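Local structure of chitinase (Chromobacterium violaceum, 4TXG) at residues A[657-661]-A[769-773]; A[124-128]-A[387-391]; A[501-506]-A[536-542]. The protein probably hydrolyses the glycosidic bonds of chitin as a family 18 glycoside hydrolase and probably binds the polysaccharide as well. All coordinates share one frame; numbering follows the deposited sequence.

How the interactions relate
Starting from the N terminus, interaction 2 comes first: 124-128, in the leader ahead of the barrel, meets 387-391 at the start of barrel strand 391-395, closing a loop of 258 residues that takes in five earlier barrel strands. Interaction 3 then closes a short loop of 29 residues around helix 522-530, between the last two barrel strands. Interaction 1 follows beyond the barrel, where 657-661 and 769-773 join the two sheets of the C-terminal sandwich. The three loops run in series, with none enclosing or crossing another. Interactions 1 and 2 lie on the same side of the chain's centre, about 21 Å apart between centres, and interaction 3 lies on the opposite side.

Interaction 1: residues A[657-661]-A[769-773]; sequences IDVGF and YTVGL
Phe-661 and Tyr-769 both carry CG anti to the carbonyl carbon and beside the backbone N (chi1 near -65° in each), which swings their rings into the gap between two sheets of a beta sandwich in the Chitinase C region. Strand 659-664 belongs to the four-stranded sheet and strand 767-773 to the six-stranded one facing it. The rings form an offset stack, centroids 4.3 Å apart and planes at 20°, with the side chains running in opposite directions. Tyr-769 CD2 sits over one face of the phenylalanine, displaced toward the rim, while Tyr-769 CE2 comes within 3.3 Å of Phe-661 CG. Phe-697 meets the tyrosine ring, and Ile-681 and Ile-780 also touch the stack.

Farther along the strand, Val-771 CG2 is the methyl shared by three residues of the facing segment. It approaches the edge of the Phe-661 ring near its plane, lies 4.1 Å from Val-659 CB, and meets Ile-657 CG2 at 3.8 Å, where the two side chains cross at about a right angle. Ile-657 itself still pairs with strand 776-780 of the six-stranded sheet. An inverse gamma turn centred on Asp-658, whose OD1 makes a salt bridge with Arg-684, then carries the chain over to the other sheet. Ile-657 extends its longer branch, CG1 anti to the backbone N, to place CD1 3.9 Å from Leu-773 CD2.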
loop_
_atom_site.group_PDB
_atom_site.type_symbol
_atom_site.label_atom_id
_atom_site.label_comp_id
_atom_site.label_asym_id
_atom_site.label_seq_id
_atom_site.Cartn_x
_atom_site.Cartn_y
_atom_site.Cartn_z
ATOM N N ILE A 657 11.070 15.016 27.320
ATOM C CA ILE A 657 11.607 14.123 28.350
ATOM C C ILE A 657 11.823 12.767 27.695
ATOM O O ILE A 657 11.075 12.393 26.791
ATOM C CB ILE A 657 10.660 14.022 29.577
ATOM C CG1 ILE A 657 11.318 13.227 30.716
ATOM C CG2 ILE A 657 9.303 13.444 29.172
ATOM C CD1 ILE A 657 10.526 13.233 32.022
ATOM N N ASP A 658 12.848 12.029 28.115
ATOM C CA ASP A 658 13.115 10.736 27.484
ATOM C C ASP A 658 12.317 9.621 28.147
ATOM O O ASP A 658 12.821 8.905 29.013
ATOM C CB ASP A 658 14.603 10.398 27.524
ATOM C CG ASP A 658 14.990 9.374 26.479
ATOM O OD1 ASP A 658 14.084 8.750 25.872
ATOM O OD2 ASP A 658 16.208 9.193 26.264
ATOM N N VAL A 659 11.058 9.512 27.743
ATOM C CA VAL A 659 10.189 8.427 28.167
ATOM C C VAL A 659 9.822 7.658 26.907
ATOM O O VAL A 659 9.467 8.260 25.888
ATOM C CB VAL A 659 8.931 8.950 28.891
ATOM C CG1 VAL A 659 7.954 7.814 29.186
ATOM C CG2 VAL A 659 9.344 9.651 30.183
ATOM N N GLY A 660 9.953 6.338 26.963
ATOM C CA GLY A 660 9.685 5.500 25.808
ATOM C C GLY A 660 8.363 4.771 25.928
ATOM O O GLY A 660 7.955 4.388 27.026
ATOM N N PHE A 661 7.695 4.578 24.793
ATOM C CA PHE A 661 6.410 3.883 24.744
ATOM C C PHE A 661 6.415 2.827 23.650
ATOM O O PHE A 661 6.861 3.099 22.534
ATOM C CB PHE A 661 5.255 4.842 24.446
ATOM C CG PHE A 661 5.000 5.867 25.506
ATOM C CD1 PHE A 661 5.787 7.009 25.592
ATOM C CD2 PHE A 661 3.941 5.717 26.386
ATOM C CE1 PHE A 661 5.538 7.965 26.557
ATOM C CE2 PHE A 661 3.689 6.674 27.355
ATOM C CZ PHE A 661 4.493 7.797 27.441
ATOM N N TYR A 769 3.129 11.543 21.527
ATOM C CA TYR A 769 3.115 11.333 22.970
ATOM C C TYR A 769 3.411 12.603 23.746
ATOM O O TYR A 769 4.254 13.409 23.343
ATOM C CB TYR A 769 4.146 10.264 23.360
ATOM C CG TYR A 769 3.837 8.880 22.840
ATOM C CD1 TYR A 769 4.296 8.466 21.592
ATOM C CD2 TYR A 769 3.108 7.983 23.609
ATOM C CE1 TYR A 769 4.010 7.195 21.118
ATOM C CE2 TYR A 769 2.817 6.723 23.143
ATOM C CZ TYR A 769 3.276 6.332 21.899
ATOM O OH TYR A 769 2.989 5.066 21.439
ATOM N N THR A 770 2.722 12.784 24.866
ATOM C CA THR A 770 3.141 13.809 25.822
ATOM C C THR A 770 3.182 13.247 27.227
ATOM O O THR A 770 2.465 12.295 27.564
ATOM C CB THR A 770 2.219 15.050 25.819
ATOM O OG1 THR A 770 0.860 14.657 26.047
ATOM C CG2 THR A 770 2.324 15.809 24.501
ATOM N N VAL A 771 4.030 13.853 28.049
ATOM C CA VAL A 771 4.127 13.495 29.456
ATOM C C VAL A 771 3.768 14.721 30.282
ATOM O O VAL A 771 4.408 15.768 30.154
ATOM C CB VAL A 771 5.539 12.991 29.817
ATOM C CG1 VAL A 771 5.626 12.670 31.315
ATOM C CG2 VAL A 771 5.891 11.763 28.973
ATOM N N GLY A 772 2.729 14.598 31.106
ATOM C CA GLY A 772 2.287 15.691 31.949
ATOM C C GLY A 772 2.870 15.509 33.333
ATOM O O GLY A 772 2.455 14.629 34.089
ATOM N N LEU A 773 3.840 16.352 33.660
ATOM C CA LEU A 773 4.673 16.154 34.840
ATOM C C LEU A 773 4.763 17.425 35.666
ATOM O O LEU A 773 5.273 18.435 35.190
ATOM C CB LEU A 773 6.067 15.701 34.401
ATOM C CG LEU A 773 7.192 15.635 35.421
ATOM C CD1 LEU A 773 6.836 14.674 36.534
ATOM C CD2 LEU A 773 8.481 15.209 34.729
#

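Interaction 2: residues A[124-128]-A[387-391]; sequences EALAQ and KYLDF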
loop_
_atom_site.group_PDB
_atom_site.type_symbol
_atom_site.label_atom_id
_atom_site.label_comp_id
_atom_site.label_asym_id
_atom_site.label_seq_id
_atom_site.Cartn_x
_atom_site.Cartn_y
_atom_site.Cartn_z
ATOM N N GLU A 124 9.129 14.287 8.135
ATOM C CA GLU A 124 8.580 14.157 9.478
ATOM C C GLU A 124 8.479 12.695 9.923
ATOM O O GLU A 124 7.920 11.867 9.212
ATOM C CB GLU A 124 7.200 14.817 9.548
ATOM C CG GLU A 124 6.489 14.635 10.885
ATOM C CD GLU A 124 5.087 15.229 10.879
ATOM O OE1 GLU A 124 4.800 16.078 10.011
ATOM O OE2 GLU A 124 4.267 14.839 11.733
ATOM N N ALA A 125 9.039 12.407 11.096
ATOM C CA ALA A 125 8.959 11.094 11.745
ATOM C C ALA A 125 9.760 9.979 11.057
ATOM O O ALA A 125 9.728 8.828 11.498
ATOM C CB ALA A 125 7.490 10.663 11.889
ATOM N N LEU A 126 10.491 10.298 9.996
ATOM C CA LEU A 126 11.308 9.265 9.347
ATOM C C LEU A 126 12.523 8.914 10.204
ATOM O O LEU A 126 13.213 9.791 10.728
ATOM C CB LEU A 126 11.760 9.713 7.953
ATOM C CG LEU A 126 12.570 8.709 7.109
ATOM C CD1 LEU A 126 11.724 7.522 6.669
ATOM C CD2 LEU A 126 13.169 9.405 5.891
ATOM N N ALA A 127 12.780 7.619 10.354
ATOM C CA ALA A 127 13.917 7.173 11.139
ATOM C C ALA A 127 15.207 7.321 10.341
ATOM O O ALA A 127 15.398 6.638 9.339
ATOM C CB ALA A 127 13.725 5.728 11.567
ATOM N N GLN A 128 16.098 8.200 10.779
ATOM C CA GLN A 128 17.375 8.331 10.084
ATOM C C GLN A 128 18.441 7.456 10.724
ATOM O O GLN A 128 18.460 7.258 11.935
ATOM C CB GLN A 128 17.860 9.783 10.058
ATOM C CG GLN A 128 19.150 9.951 9.247
ATOM C CD GLN A 128 19.904 11.221 9.563
ATOM O OE1 GLN A 128 19.305 12.252 9.874
ATOM N NE2 GLN A 128 21.233 11.156 9.487
ATOM N N LYS A 387 8.302 3.552 10.302
ATOM C CA LYS A 387 9.277 4.608 10.544
ATOM C C LYS A 387 10.455 4.562 9.561
ATOM O O LYS A 387 11.167 5.547 9.412
ATOM C CB LYS A 387 9.807 4.537 11.979
ATOM C CG LYS A 387 10.594 3.270 12.272
ATOM C CD LYS A 387 10.928 3.105 13.765
ATOM C CE LYS A 387 11.899 4.159 14.255
ATOM N NZ LYS A 387 12.445 3.827 15.609
ATOM N N TYR A 388 10.658 3.430 8.887
ATOM C CA TYR A 388 11.785 3.303 7.958
ATOM C C TYR A 388 11.447 3.716 6.527
ATOM O O TYR A 388 12.336 3.810 5.683
ATOM C CB TYR A 388 12.308 1.861 7.970
ATOM C CG TYR A 388 12.720 1.433 9.358
ATOM C CD1 TYR A 388 13.785 2.056 10.003
ATOM C CD2 TYR A 388 12.031 0.435 10.036
ATOM C CE1 TYR A 388 14.163 1.692 11.282
ATOM C CE2 TYR A 388 12.405 0.066 11.329
ATOM C CZ TYR A 388 13.473 0.700 11.937
ATOM O OH TYR A 388 13.858 0.345 13.217
ATOM N N LEU A 389 10.165 3.948 6.255
ATOM C CA LEU A 389 9.703 4.116 4.886
ATOM C C LEU A 389 9.539 5.578 4.492
ATOM O O LEU A 389 8.864 6.353 5.180
ATOM C CB LEU A 389 8.368 3.388 4.689
ATOM C CG LEU A 389 8.440 1.897 4.995
ATOM C CD1 LEU A 389 7.047 1.270 4.966
ATOM C CD2 LEU A 389 9.355 1.214 3.986
ATOM N N ASP A 390 10.152 5.958 3.380
ATOM C CA ASP A 390 9.937 7.306 2.868
ATOM C C ASP A 390 8.455 7.576 2.657
ATOM O O ASP A 390 7.963 8.654 2.986
ATOM C CB ASP A 390 10.703 7.508 1.572
ATOM C CG ASP A 390 12.181 7.629 1.811
ATOM O OD1 ASP A 390 12.652 8.768 2.029
ATOM O OD2 ASP A 390 12.863 6.586 1.825
ATOM N N PHE A 391 7.747 6.596 2.102
ATOM C CA PHE A 391 6.291 6.647 2.079
ATOM C C PHE A 391 5.713 5.274 1.802
ATOM O O PHE A 391 6.444 4.352 1.423
ATOM C CB PHE A 391 5.761 7.688 1.061
ATOM C CG PHE A 391 6.234 7.496 -0.362
ATOM C CD1 PHE A 391 5.614 6.583 -1.201
ATOM C CD2 PHE A 391 7.251 8.290 -0.881
ATOM C CE1 PHE A 391 6.014 6.437 -2.528
ATOM C CE2 PHE A 391 7.674 8.139 -2.207
ATOM C CZ PHE A 391 7.047 7.214 -3.030
#
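One backbone hydrogen bond pins Ala-127 to Lys-387: Ala-127 N donates to Lys-387 O at 2.8 Å, nearly straight at 169°, with the donor tilted 21° from the carbonyl plane. The apolar contacts gather round that bond. Ala-127 CB rests 3.6 Å from Lys-387 CE, because the lysine chain bends at chi3 (-67°) and lies alongside the methyl; the same methyl is 4.0 Å from Tyr-388 CD1. Within its own segment, Lys-387 CG covers the centre of one face of the Tyr-388 ring.

Leu-126 meets mostly polar backbone. Its CD1 methyl touches two carbonyls, Lys-387 O and Leu-389 O, each at 3.4 Å, while CD2 lies 3.9 Å from Asp-390 OD1. That carboxylate is occupied elsewhere: OD1 accepts from Tyr-140 and Tyr-363, and OD2 pairs with Arg-350.

In sequence, 124-128 falls between Cys-121 and Cys-137, which form a disulfide, and Arg-456 bridges the segments, NH1 bonding Glu-124 O and NH2 bonding Leu-389 O. All this lies at the N-terminal end of strand 391-395 in the TIM barrel, where Tyr-388 and Leu-389 pack on helix 338-360 and Leu-389 reaches strand 365-371.

Interaction 3: residues A[501-506]-A[536-542]; sequences IDNIWH and YLAAYGI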
loop_
_atom_site.group_PDB
_atom_site.type_symbol
_atom_site.label_atom_id
_atom_site.label_comp_id
_atom_site.label_asym_id
_atom_site.label_seq_id
_atom_site.Cartn_x
_atom_site.Cartn_y
_atom_site.Cartn_z
ATOM N N ILE A 501 -15.505 -12.414 -22.569
ATOM C CA ILE A 501 -15.439 -10.993 -22.924
ATOM C C ILE A 501 -15.464 -10.123 -21.667
ATOM O O ILE A 501 -15.092 -8.945 -21.704
ATOM C CB ILE A 501 -16.601 -10.598 -23.866
ATOM C CG1 ILE A 501 -16.330 -9.240 -24.531
ATOM C CG2 ILE A 501 -17.934 -10.622 -23.118
ATOM C CD1 ILE A 501 -17.318 -8.882 -25.637
ATOM N N ASP A 502 -15.875 -10.718 -20.544
ATOM C CA ASP A 502 -15.890 -10.025 -19.252
ATOM C C ASP A 502 -14.603 -10.211 -18.440
ATOM O O ASP A 502 -14.549 -9.823 -17.270
ATOM C CB ASP A 502 -17.068 -10.513 -18.407
ATOM C CG ASP A 502 -18.403 -10.220 -19.040
ATOM O OD1 ASP A 502 -18.538 -9.146 -19.672
ATOM O OD2 ASP A 502 -19.319 -11.066 -18.901
ATOM N N ASN A 503 -13.568 -10.784 -19.047
ATOM C CA ASN A 503 -12.400 -11.217 -18.286
ATOM C C ASN A 503 -11.134 -11.238 -19.156
ATOM O O ASN A 503 -10.343 -12.174 -19.094
ATOM C CB ASN A 503 -12.690 -12.608 -17.691
ATOM C CG ASN A 503 -11.652 -13.066 -16.674
ATOM O OD1 ASN A 503 -11.142 -12.285 -15.873
ATOM N ND2 ASN A 503 -11.340 -14.359 -16.708
ATOM N N ILE A 504 -10.939 -10.203 -19.972
ATOM C CA ILE A 504 -9.923 -10.292 -21.022
ATOM C C ILE A 504 -8.487 -10.203 -20.510
ATOM O O ILE A 504 -7.559 -10.586 -21.214
ATOM C CB ILE A 504 -10.135 -9.214 -22.118
ATOM C CG1 ILE A 504 -9.682 -7.822 -21.665
ATOM C CG2 ILE A 504 -11.587 -9.212 -22.583
ATOM C CD1 ILE A 504 -9.620 -6.805 -22.836
ATOM N N TRP A 505 -8.302 -9.713 -19.287
ATOM C CA TRP A 505 -6.968 -9.675 -18.694
ATOM C C TRP A 505 -6.779 -10.825 -17.704
ATOM O O TRP A 505 -6.073 -10.691 -16.708
ATOM C CB TRP A 505 -6.725 -8.333 -18.011
ATOM C CG TRP A 505 -6.047 -7.339 -18.904
ATOM C CD1 TRP A 505 -5.844 -7.444 -20.250
ATOM C CD2 TRP A 505 -5.478 -6.087 -18.507
ATOM N NE1 TRP A 505 -5.175 -6.333 -20.716
ATOM C CE2 TRP A 505 -4.943 -5.484 -19.664
ATOM C CE3 TRP A 505 -5.367 -5.420 -17.283
ATOM C CZ2 TRP A 505 -4.298 -4.241 -19.631
ATOM C CZ3 TRP A 505 -4.734 -4.186 -17.256
ATOM C CH2 TRP A 505 -4.204 -3.616 -18.417
ATOM N N HIS A 506 -7.405 -11.960 -17.999
ATOM C CA HIS A 506 -7.272 -13.156 -17.169
ATOM C C HIS A 506 -5.853 -13.714 -17.133
ATOM O O HIS A 506 -5.058 -13.504 -18.056
ATOM C CB HIS A 506 -8.206 -14.254 -17.671
ATOM C CG HIS A 506 -7.959 -14.641 -19.097
ATOM N ND1 HIS A 506 -8.713 -14.150 -20.143
ATOM C CD2 HIS A 506 -7.030 -15.453 -19.653
ATOM C CE1 HIS A 506 -8.263 -14.650 -21.280
ATOM N NE2 HIS A 506 -7.243 -15.446 -21.012
ATOM N N TYR A 536 -9.459 -5.588 -30.332
ATOM C CA TYR A 536 -8.250 -6.214 -29.803
ATOM C C TYR A 536 -8.460 -7.629 -29.247
ATOM O O TYR A 536 -7.508 -8.258 -28.796
ATOM C CB TYR A 536 -7.675 -5.319 -28.692
ATOM C CG TYR A 536 -8.774 -4.771 -27.801
ATOM C CD1 TYR A 536 -9.405 -5.585 -26.871
ATOM C CD2 TYR A 536 -9.218 -3.457 -27.933
ATOM C CE1 TYR A 536 -10.444 -5.111 -26.076
ATOM C CE2 TYR A 536 -10.246 -2.965 -27.134
ATOM C CZ TYR A 536 -10.858 -3.799 -26.212
ATOM O OH TYR A 536 -11.882 -3.317 -25.427
ATOM N N LEU A 537 -9.695 -8.126 -29.244
ATOM C CA LEU A 537 -9.968 -9.411 -28.595
ATOM C C LEU A 537 -9.114 -10.539 -29.166
ATOM O O LEU A 537 -8.535 -11.327 -28.417
ATOM C CB LEU A 537 -11.447 -9.786 -28.705
ATOM C CG LEU A 537 -12.453 -9.011 -27.852
ATOM C CD1 LEU A 537 -13.835 -9.644 -27.981
ATOM C CD2 LEU A 537 -12.021 -8.911 -26.370
ATOM N N ALA A 538 -9.038 -10.609 -30.492
ATOM C CA ALA A 538 -8.279 -11.666 -31.153
ATOM C C ALA A 538 -6.803 -11.600 -30.761
ATOM O O ALA A 538 -6.149 -12.634 -30.601
ATOM C CB ALA A 538 -8.440 -11.577 -32.668
ATOM N N ALA A 539 -6.289 -10.387 -30.567
ATOM C CA ALA A 539 -4.888 -10.206 -30.185
ATOM C C ALA A 539 -4.592 -10.770 -28.795
ATOM O O ALA A 539 -3.433 -11.046 -28.474
ATOM C CB ALA A 539 -4.505 -8.725 -30.250
ATOM N N TYR A 540 -5.632 -10.941 -27.974
ATOM C CA TYR A 540 -5.485 -11.559 -26.657
ATOM C C TYR A 540 -5.729 -13.066 -26.719
ATOM O O TYR A 540 -5.785 -13.735 -25.687
ATOM C CB TYR A 540 -6.439 -10.920 -25.639
ATOM C CG TYR A 540 -5.893 -9.640 -25.042
ATOM C CD1 TYR A 540 -4.805 -9.668 -24.176
ATOM C CD2 TYR A 540 -6.452 -8.409 -25.354
ATOM C CE1 TYR A 540 -4.281 -8.502 -23.641
ATOM C CE2 TYR A 540 -5.935 -7.231 -24.820
ATOM C CZ TYR A 540 -4.852 -7.289 -23.963
ATOM O OH TYR A 540 -4.337 -6.130 -23.433
ATOM N N GLY A 541 -5.869 -13.593 -27.929
ATOM C CA GLY A 541 -6.122 -15.012 -28.120
ATOM C C GLY A 541 -7.552 -15.385 -27.782
ATOM O O GLY A 541 -7.859 -16.540 -27.494
ATOM N N ILE A 542 -8.433 -14.395 -27.824
ATOM C CA ILE A 542 -9.830 -14.601 -27.473
ATOM C C ILE A 542 -10.661 -14.746 -28.739
ATOM O O ILE A 542 -10.773 -13.804 -29.518
ATOM C CB ILE A 542 -10.375 -13.438 -26.618
ATOM C CG1 ILE A 542 -9.659 -13.389 -25.268
ATOM C CG2 ILE A 542 -11.871 -13.575 -26.433
ATOM C CD1 ILE A 542 -9.969 -12.150 -24.445
HETATM O O HOH W 1 -5.625 -16.179 -23.299
#
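A type I beta turn from Asn-503 to His-506 brings Ile-504 opposite Tyr-540, CA atoms 7.3 Å apart, where the second segment winds through a short 3-10 turn. In that winding Leu-537 O is gripped by two backbone donors, Tyr-540 N and Ile-542 N, from opposite faces of its carbonyl plane. Ile-504 fills the middle of the contact. Its CG1 stands between the backbone N and the carbonyl carbon (chi1 76°), sending CD1 to within 3.7 Å of Tyr-536 CE1, while the other branch, CG2, meets Leu-537 CD2 at 3.8 Å. Ile-542 CD1 closes in on Ile-504 CB, also at 3.8 Å.

Both segments belong to the region inserted between barrel strands 457-462 and 599-603, consistent with the alpha/beta insertion domain of many GH18 chitinases; Ile-504 and Tyr-540 also pack on its helix 522-530.

Trp-505 supplies the direct hydrogen bond between the segments: NE1 donates to Tyr-540 OH at 2.9 Å, almost straight at 172°, and the hydroxyl oxygen lies in the indole plane. The five-membered ring and the phenol ring are inclined at 68°. Arg-164 makes a cation-pi contact with this indole, and Glu-604, just past strand 599-603, touches it. His-506 ND1 donates to Asn-503 O at 2.8 Å, fixing the imidazole across its own turn, and NE2 holds a water 2.9 Å away that donates weakly to Tyr-540 O.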